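PDB 4U08: Lic11098 from Leptospira interrogans serogroup Icterohaemorrhagiae serovar copenhageni, which is of unknown function but, as a leucine-rich repeat protein of a pathogen, may act as a virulence factor, probably by binding other proteins. Local coordinates for residues Q296-F310 with L318-N332. Residues are numbered along the deposited sequence; the frame is centred on the assembly and turned at random.
Sequences QRLQTLYLGNNQLNF and LRNLESLDLEHNQLN. With ZN (zinc ion), chain C.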
loop_
_atom_site.group_PDB
_atom_site.type_symbol
_atom_site.label_atom_id
_atom_site.label_comp_id
_atom_site.label_asym_id
_atom_site.label_seq_id
_atom_site.Cartn_x
_atom_site.Cartn_y
_atom_site.Cartn_z
ATOM N N GLN A 296 3.085 22.071 9.377
ATOM C CA GLN A 296 4.422 22.636 9.150
ATOM C C GLN A 296 5.377 21.774 8.314
ATOM O O GLN A 296 6.298 22.316 7.712
ATOM C CB GLN A 296 5.062 23.046 10.488
ATOM C CG GLN A 296 4.350 24.247 11.126
ATOM C CD GLN A 296 4.329 25.451 10.199
ATOM O OE1 GLN A 296 5.363 26.053 9.892
ATOM N NE2 GLN A 296 3.159 25.781 9.672
ATOM N N ARG A 297 5.118 20.462 8.182
ATOM C CA ARG A 297 5.976 19.601 7.362
ATOM C C ARG A 297 5.367 19.340 5.997
ATOM O O ARG A 297 5.958 18.638 5.165
ATOM C CB ARG A 297 6.227 18.275 8.115
ATOM C CG ARG A 297 7.080 18.472 9.373
ATOM C CD ARG A 297 8.535 18.123 9.135
ATOM N NE ARG A 297 9.289 18.090 10.392
ATOM C CZ ARG A 297 9.912 19.137 10.929
ATOM N NH1 ARG A 297 9.881 20.322 10.327
ATOM N NH2 ARG A 297 10.571 19.008 12.072
ATOM N N LEU A 298 4.179 19.899 5.739
ATOM C CA LEU A 298 3.533 19.623 4.457
ATOM C C LEU A 298 4.342 20.097 3.247
ATOM O O LEU A 298 4.727 21.263 3.194
ATOM C CB LEU A 298 2.088 20.187 4.418
ATOM C CG LEU A 298 1.143 19.544 3.409
ATOM C CD1 LEU A 298 0.800 18.087 3.807
ATOM C CD2 LEU A 298 -0.163 20.378 3.279
ATOM N N GLN A 299 4.603 19.193 2.293
ATOM C CA GLN A 299 5.337 19.481 1.062
ATOM C C GLN A 299 4.426 19.502 -0.153
ATOM O O GLN A 299 4.661 20.233 -1.115
ATOM C CB GLN A 299 6.409 18.399 0.815
ATOM C CG GLN A 299 7.598 18.472 1.753
ATOM C CD GLN A 299 8.462 17.244 1.612
ATOM O OE1 GLN A 299 8.601 16.674 0.534
ATOM N NE2 GLN A 299 9.014 16.774 2.717
ATOM N N THR A 300 3.442 18.622 -0.162
ATOM C CA THR A 300 2.558 18.446 -1.308
ATOM C C THR A 300 1.095 18.485 -0.878
ATOM O O THR A 300 0.687 17.721 -0.002
ATOM C CB THR A 300 2.955 17.119 -1.979
ATOM O OG1 THR A 300 4.332 17.190 -2.386
ATOM C CG2 THR A 300 2.163 16.830 -3.168
ATOM N N LEU A 301 0.300 19.342 -1.532
ATOM C CA LEU A 301 -1.135 19.488 -1.259
ATOM C C LEU A 301 -1.916 19.466 -2.571
ATOM O O LEU A 301 -1.735 20.337 -3.427
ATOM C CB LEU A 301 -1.366 20.778 -0.454
ATOM C CG LEU A 301 -2.808 21.131 -0.024
ATOM C CD1 LEU A 301 -3.510 19.911 0.710
ATOM C CD2 LEU A 301 -2.805 22.376 0.841
ATOM N N TYR A 302 -2.721 18.407 -2.763
ATOM C CA TYR A 302 -3.495 18.204 -3.983
ATOM C C TYR A 302 -4.954 18.414 -3.669
ATOM O O TYR A 302 -5.522 17.692 -2.848
ATOM C CB TYR A 302 -3.280 16.797 -4.575
ATOM C CG TYR A 302 -1.871 16.455 -4.990
ATOM C CD1 TYR A 302 -1.202 17.214 -5.948
ATOM C CD2 TYR A 302 -1.241 15.306 -4.508
ATOM C CE1 TYR A 302 0.074 16.862 -6.383
ATOM C CE2 TYR A 302 0.035 14.937 -4.943
ATOM C CZ TYR A 302 0.677 15.702 -5.896
ATOM O OH TYR A 302 1.944 15.333 -6.287
ATOM N N LEU A 303 -5.549 19.441 -4.291
ATOM C CA LEU A 303 -6.957 19.798 -4.080
ATOM C C LEU A 303 -7.728 19.915 -5.388
ATOM O O LEU A 303 -8.769 20.584 -5.435
ATOM C CB LEU A 303 -7.048 21.106 -3.269
ATOM C CG LEU A 303 -6.561 21.044 -1.816
ATOM C CD1 LEU A 303 -6.164 22.411 -1.297
ATOM C CD2 LEU A 303 -7.617 20.433 -0.913
ATOM N N GLY A 304 -7.252 19.250 -6.425
ATOM C CA GLY A 304 -7.897 19.309 -7.721
ATOM C C GLY A 304 -9.336 18.846 -7.721
ATOM O O GLY A 304 -9.682 17.874 -7.047
ATOM N N ASN A 305 -10.195 19.553 -8.474
ATOM C CA ASN A 305 -11.593 19.144 -8.685
ATOM C C ASN A 305 -12.432 19.096 -7.399
ATOM O O ASN A 305 -13.479 18.454 -7.355
ATOM C CB ASN A 305 -11.656 17.816 -9.442
ATOM C CG ASN A 305 -12.737 17.736 -10.452
ATOM O OD1 ASN A 305 -12.661 18.367 -11.506
ATOM N ND2 ASN A 305 -13.719 16.872 -10.194
ATOM N N ASN A 306 -12.046 19.870 -6.400
ATOM C CA ASN A 306 -12.909 20.104 -5.272
ATOM C C ASN A 306 -13.864 21.254 -5.725
ATOM O O ASN A 306 -13.905 21.641 -6.909
ATOM C CB ASN A 306 -12.094 20.569 -4.075
ATOM C CG ASN A 306 -11.488 19.497 -3.278
ATOM O OD1 ASN A 306 -10.275 19.458 -3.066
ATOM N ND2 ASN A 306 -12.311 18.582 -2.852
ATOM N N GLN A 307 -14.559 21.844 -4.776
ATOM C CA GLN A 307 -15.499 22.922 -5.004
ATOM C C GLN A 307 -15.108 24.107 -4.150
ATOM O O GLN A 307 -15.977 24.845 -3.698
ATOM C CB GLN A 307 -16.920 22.428 -4.661
ATOM C CG GLN A 307 -17.497 21.400 -5.646
ATOM C CD GLN A 307 -18.741 20.697 -5.115
ATOM O OE1 GLN A 307 -19.531 21.239 -4.315
ATOM N NE2 GLN A 307 -18.955 19.466 -5.567
ATOM N N LEU A 308 -13.796 24.282 -3.878
ATOM C CA LEU A 308 -13.349 25.414 -3.051
ATOM C C LEU A 308 -13.616 26.771 -3.689
ATOM O O LEU A 308 -13.305 26.967 -4.859
ATOM C CB LEU A 308 -11.856 25.294 -2.743
ATOM C CG LEU A 308 -11.437 24.104 -1.898
ATOM C CD1 LEU A 308 -9.920 23.925 -1.970
ATOM C CD2 LEU A 308 -11.910 24.270 -0.449
ATOM N N ASN A 309 -14.179 27.710 -2.921
ATOM C CA ASN A 309 -14.438 29.069 -3.413
ATOM C C ASN A 309 -13.349 29.947 -2.951
ATOM O O ASN A 309 -12.976 30.880 -3.653
ATOM C CB ASN A 309 -15.785 29.613 -2.887
ATOM C CG ASN A 309 -16.946 29.123 -3.705
ATOM O OD1 ASN A 309 -16.937 29.201 -4.935
ATOM N ND2 ASN A 309 -17.949 28.583 -3.038
ATOM N N PHE A 310 -12.792 29.625 -1.773
ATOM C CA PHE A 310 -11.727 30.395 -1.157
ATOM C C PHE A 310 -10.796 29.477 -0.381
ATOM O O PHE A 310 -11.131 28.327 -0.070
ATOM C CB PHE A 310 -12.289 31.465 -0.172
ATOM C CG PHE A 310 -13.230 32.473 -0.789
ATOM C CD1 PHE A 310 -12.738 33.571 -1.488
ATOM C CD2 PHE A 310 -14.610 32.322 -0.674
ATOM C CE1 PHE A 310 -13.618 34.480 -2.107
ATOM C CE2 PHE A 310 -15.489 33.248 -1.259
ATOM C CZ PHE A 310 -14.984 34.320 -1.962
ATOM N N LEU A 318 2.191 27.373 5.561
ATOM C CA LEU A 318 2.773 26.111 5.061
ATOM C C LEU A 318 4.167 26.375 4.475
ATOM O O LEU A 318 4.376 26.327 3.267
ATOM C CB LEU A 318 1.824 25.456 4.055
ATOM C CG LEU A 318 0.439 25.091 4.606
ATOM C CD1 LEU A 318 -0.473 24.617 3.498
ATOM C CD2 LEU A 318 0.538 24.022 5.671
ATOM N N ARG A 319 5.119 26.672 5.373
ATOM C CA ARG A 319 6.495 27.053 5.015
ATOM C C ARG A 319 7.260 26.009 4.193
ATOM O O ARG A 319 8.151 26.377 3.439
ATOM C CB ARG A 319 7.295 27.468 6.276
ATOM C CG ARG A 319 7.450 26.361 7.327
ATOM C CD ARG A 319 8.433 26.733 8.419
ATOM N NE ARG A 319 9.091 25.540 8.959
ATOM C CZ ARG A 319 8.805 24.975 10.131
ATOM N NH1 ARG A 319 7.880 25.504 10.925
ATOM N NH2 ARG A 319 9.454 23.887 10.525
ATOM N N ASN A 320 6.903 24.711 4.319
ATOM C CA ASN A 320 7.604 23.661 3.580
ATOM C C ASN A 320 6.906 23.217 2.314
ATOM O O ASN A 320 7.397 22.337 1.618
ATOM C CB ASN A 320 7.879 22.467 4.523
ATOM C CG ASN A 320 9.060 22.751 5.404
ATOM O OD1 ASN A 320 10.094 23.237 4.944
ATOM N ND2 ASN A 320 8.900 22.564 6.688
ATOM N N LEU A 321 5.780 23.858 1.968
ATOM C CA LEU A 321 5.013 23.482 0.806
ATOM C C LEU A 321 5.751 23.757 -0.470
ATOM O O LEU A 321 6.179 24.887 -0.694
ATOM C CB LEU A 321 3.644 24.205 0.807
ATOM C CG LEU A 321 2.553 23.571 -0.050
ATOM C CD1 LEU A 321 2.069 22.230 0.560
ATOM C CD2 LEU A 321 1.358 24.533 -0.186
ATOM N N GLU A 322 5.879 22.735 -1.305
ATOM C CA GLU A 322 6.557 22.803 -2.591
ATOM C C GLU A 322 5.605 22.702 -3.741
ATOM O O GLU A 322 5.888 23.224 -4.822
ATOM C CB GLU A 322 7.600 21.678 -2.693
ATOM C CG GLU A 322 8.712 21.841 -1.675
ATOM C CD GLU A 322 9.730 20.711 -1.619
ATOM O OE1 GLU A 322 9.521 19.658 -2.268
ATOM O OE2 GLU A 322 10.752 20.894 -0.920
ATOM N N SER A 323 4.491 21.988 -3.544
ATOM C CA SER A 323 3.547 21.778 -4.631
ATOM C C SER A 323 2.116 21.986 -4.173
ATOM O O SER A 323 1.685 21.377 -3.187
ATOM C CB SER A 323 3.735 20.378 -5.212
ATOM O OG SER A 323 2.871 20.200 -6.320
ATOM N N LEU A 324 1.373 22.854 -4.887
ATOM C CA LEU A 324 -0.033 23.139 -4.543
ATOM C C LEU A 324 -0.903 23.016 -5.780
ATOM O O LEU A 324 -0.677 23.709 -6.784
ATOM C CB LEU A 324 -0.150 24.520 -3.872
ATOM C CG LEU A 324 -1.551 25.036 -3.454
ATOM C CD1 LEU A 324 -2.293 24.031 -2.506
ATOM C CD2 LEU A 324 -1.430 26.444 -2.812
ATOM N N ASP A 325 -1.841 22.054 -5.757
ATOM C CA ASP A 325 -2.683 21.826 -6.918
ATOM C C ASP A 325 -4.125 22.238 -6.617
ATOM O O ASP A 325 -4.806 21.577 -5.840
ATOM C CB ASP A 325 -2.570 20.373 -7.430
ATOM C CG ASP A 325 -3.395 20.047 -8.663
ATOM O OD1 ASP A 325 -4.097 20.973 -9.198
ATOM O OD2 ASP A 325 -3.372 18.877 -9.092
ATOM N N LEU A 326 -4.589 23.315 -7.282
ATOM C CA LEU A 326 -5.947 23.846 -7.063
ATOM C C LEU A 326 -6.768 23.834 -8.312
ATOM O O LEU A 326 -7.766 24.575 -8.445
ATOM C CB LEU A 326 -5.863 25.251 -6.463
ATOM C CG LEU A 326 -5.354 25.312 -5.019
ATOM C CD1 LEU A 326 -4.735 26.657 -4.734
ATOM C CD2 LEU A 326 -6.475 24.979 -4.023
ATOM N N GLU A 327 -6.383 22.954 -9.235
ATOM C CA GLU A 327 -7.044 22.875 -10.540
ATOM C C GLU A 327 -8.526 22.573 -10.446
ATOM O O GLU A 327 -8.917 21.723 -9.656
ATOM C CB GLU A 327 -6.344 21.837 -11.427
ATOM C CG GLU A 327 -7.056 21.580 -12.750
ATOM C CD GLU A 327 -6.297 20.741 -13.767
ATOM O OE1 GLU A 327 -5.058 20.609 -13.652
ATOM O OE2 GLU A 327 -6.951 20.264 -14.715
ATOM N N HIS A 328 -9.344 23.255 -11.269
ATOM C CA HIS A 328 -10.778 22.992 -11.402
ATOM C C HIS A 328 -11.560 23.093 -10.084
ATOM O O HIS A 328 -12.370 22.233 -9.752
ATOM C CB HIS A 328 -11.006 21.628 -12.108
ATOM C CG HIS A 328 -12.317 21.548 -12.830
ATOM N ND1 HIS A 328 -13.487 21.159 -12.182
ATOM C CD2 HIS A 328 -12.612 21.848 -14.113
ATOM C CE1 HIS A 328 -14.446 21.237 -13.094
ATOM N NE2 HIS A 328 -13.966 21.633 -14.276
ATOM N N ASN A 329 -11.247 24.096 -9.300
ATOM C CA ASN A 329 -12.051 24.415 -8.129
ATOM C C ASN A 329 -12.895 25.618 -8.625
ATOM O O ASN A 329 -13.012 25.848 -9.827
ATOM C CB ASN A 329 -11.173 24.801 -6.936
ATOM C CG ASN A 329 -10.703 23.590 -6.204
ATOM O OD1 ASN A 329 -11.463 22.983 -5.481
ATOM N ND2 ASN A 329 -9.496 23.148 -6.459
ATOM N N GLN A 330 -13.407 26.424 -7.731
ATOM C CA GLN A 330 -14.120 27.606 -8.220
ATOM C C GLN A 330 -13.560 28.831 -7.508
ATOM O O GLN A 330 -14.302 29.653 -7.018
ATOM C CB GLN A 330 -15.656 27.407 -8.095
ATOM C CG GLN A 330 -16.108 26.685 -6.833
ATOM C CD GLN A 330 -17.493 26.104 -6.991
ATOM O OE1 GLN A 330 -18.502 26.717 -6.612
ATOM N NE2 GLN A 330 -17.569 24.896 -7.532
ATOM N N LEU A 331 -12.222 28.918 -7.379
ATOM C CA LEU A 331 -11.605 30.020 -6.658
ATOM C C LEU A 331 -11.844 31.355 -7.330
ATOM O O LEU A 331 -11.584 31.501 -8.518
ATOM C CB LEU A 331 -10.086 29.809 -6.456
ATOM C CG LEU A 331 -9.678 28.655 -5.565
ATOM C CD1 LEU A 331 -8.157 28.362 -5.721
ATOM C CD2 LEU A 331 -10.015 28.968 -4.112
ATOM N N ASN A 332 -12.290 32.335 -6.541
ATOM C CA ASN A 332 -12.593 33.706 -6.962
ATOM C C ASN A 332 -11.388 34.583 -6.706
ATOM O O ASN A 332 -11.178 35.566 -7.397
ATOM C CB ASN A 332 -13.838 34.221 -6.148
ATOM C CG ASN A 332 -15.000 33.249 -6.214
ATOM O OD1 ASN A 332 -15.239 32.469 -5.293
ATOM N ND2 ASN A 332 -15.659 33.171 -7.363
HETATM ZN ZN ZN C . -14.993 21.829 -15.956
HETATM O O HOH W 1 4.402 23.320 5.122
HETATM O O HOH W 2 -5.065 17.652 -7.352
HETATM O O HOH W 3 -14.903 21.256 -9.277
HETATM O O HOH W 4 -15.482 19.929 -15.876
#
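Leu301 and Leu324 lie side by side in the interior of two successive turns of a leucine-rich repeat solenoid, a worked example of how this fold stacks the same backbone path on itself. Strands 300-302 and 323-325 run parallel on the concave side of the superhelix; their axes approach to 4.9 Å, 4° apart. Leu301 N donates to Ser323 O, Leu301 O accepts from Asp325 N, and the ladder continues with Leu303 N on Asp325 O. Beneath it the leucines repeat in register: Leu301 CD2 meets Leu324 CD1 at 3.8 Å, and Leu303 CD1 meets Leu326 CD2 at the same separation. On the other strand face, Asp325 CB touches the edge of the Tyr302 ring in its plane at CD1, with carboxylate and ring planes almost perpendicular. Asp325 has its CG beside its own carbonyl carbon (chi1 -179°), which brings OD1 to Glu327 N, from which it accepts in an Asx turn, while a water that accepts from Gly304 N donates a weak bond to OD2.

Past the strands Asn329 acts as the buried asparagine of the repeat. Its CB lies 3.7 Å from Leu308 O, and its CG 3.7 Å from Leu303 O. OD1 accepts from Leu308 N at 3.1 Å, though its position is less sure because it lies too close to a neighbour in the model. From ND2 one nearly straight bond (172°) goes to Leu303 O at 2.9 Å, and a second reaches Leu326 O, so each N-H serves a different turn of the solenoid. Both acceptor oxygens lie near the amide plane of Asn329, yet ND2 stands above the plane of each carbonyl, and the two bonds together fix the amide's rotation. His328, which follows strand 323-325, binds a zinc ion through NE2 at 2.0 Å, and a water is a second ligand of the zinc ion, also 2.0 Å from it.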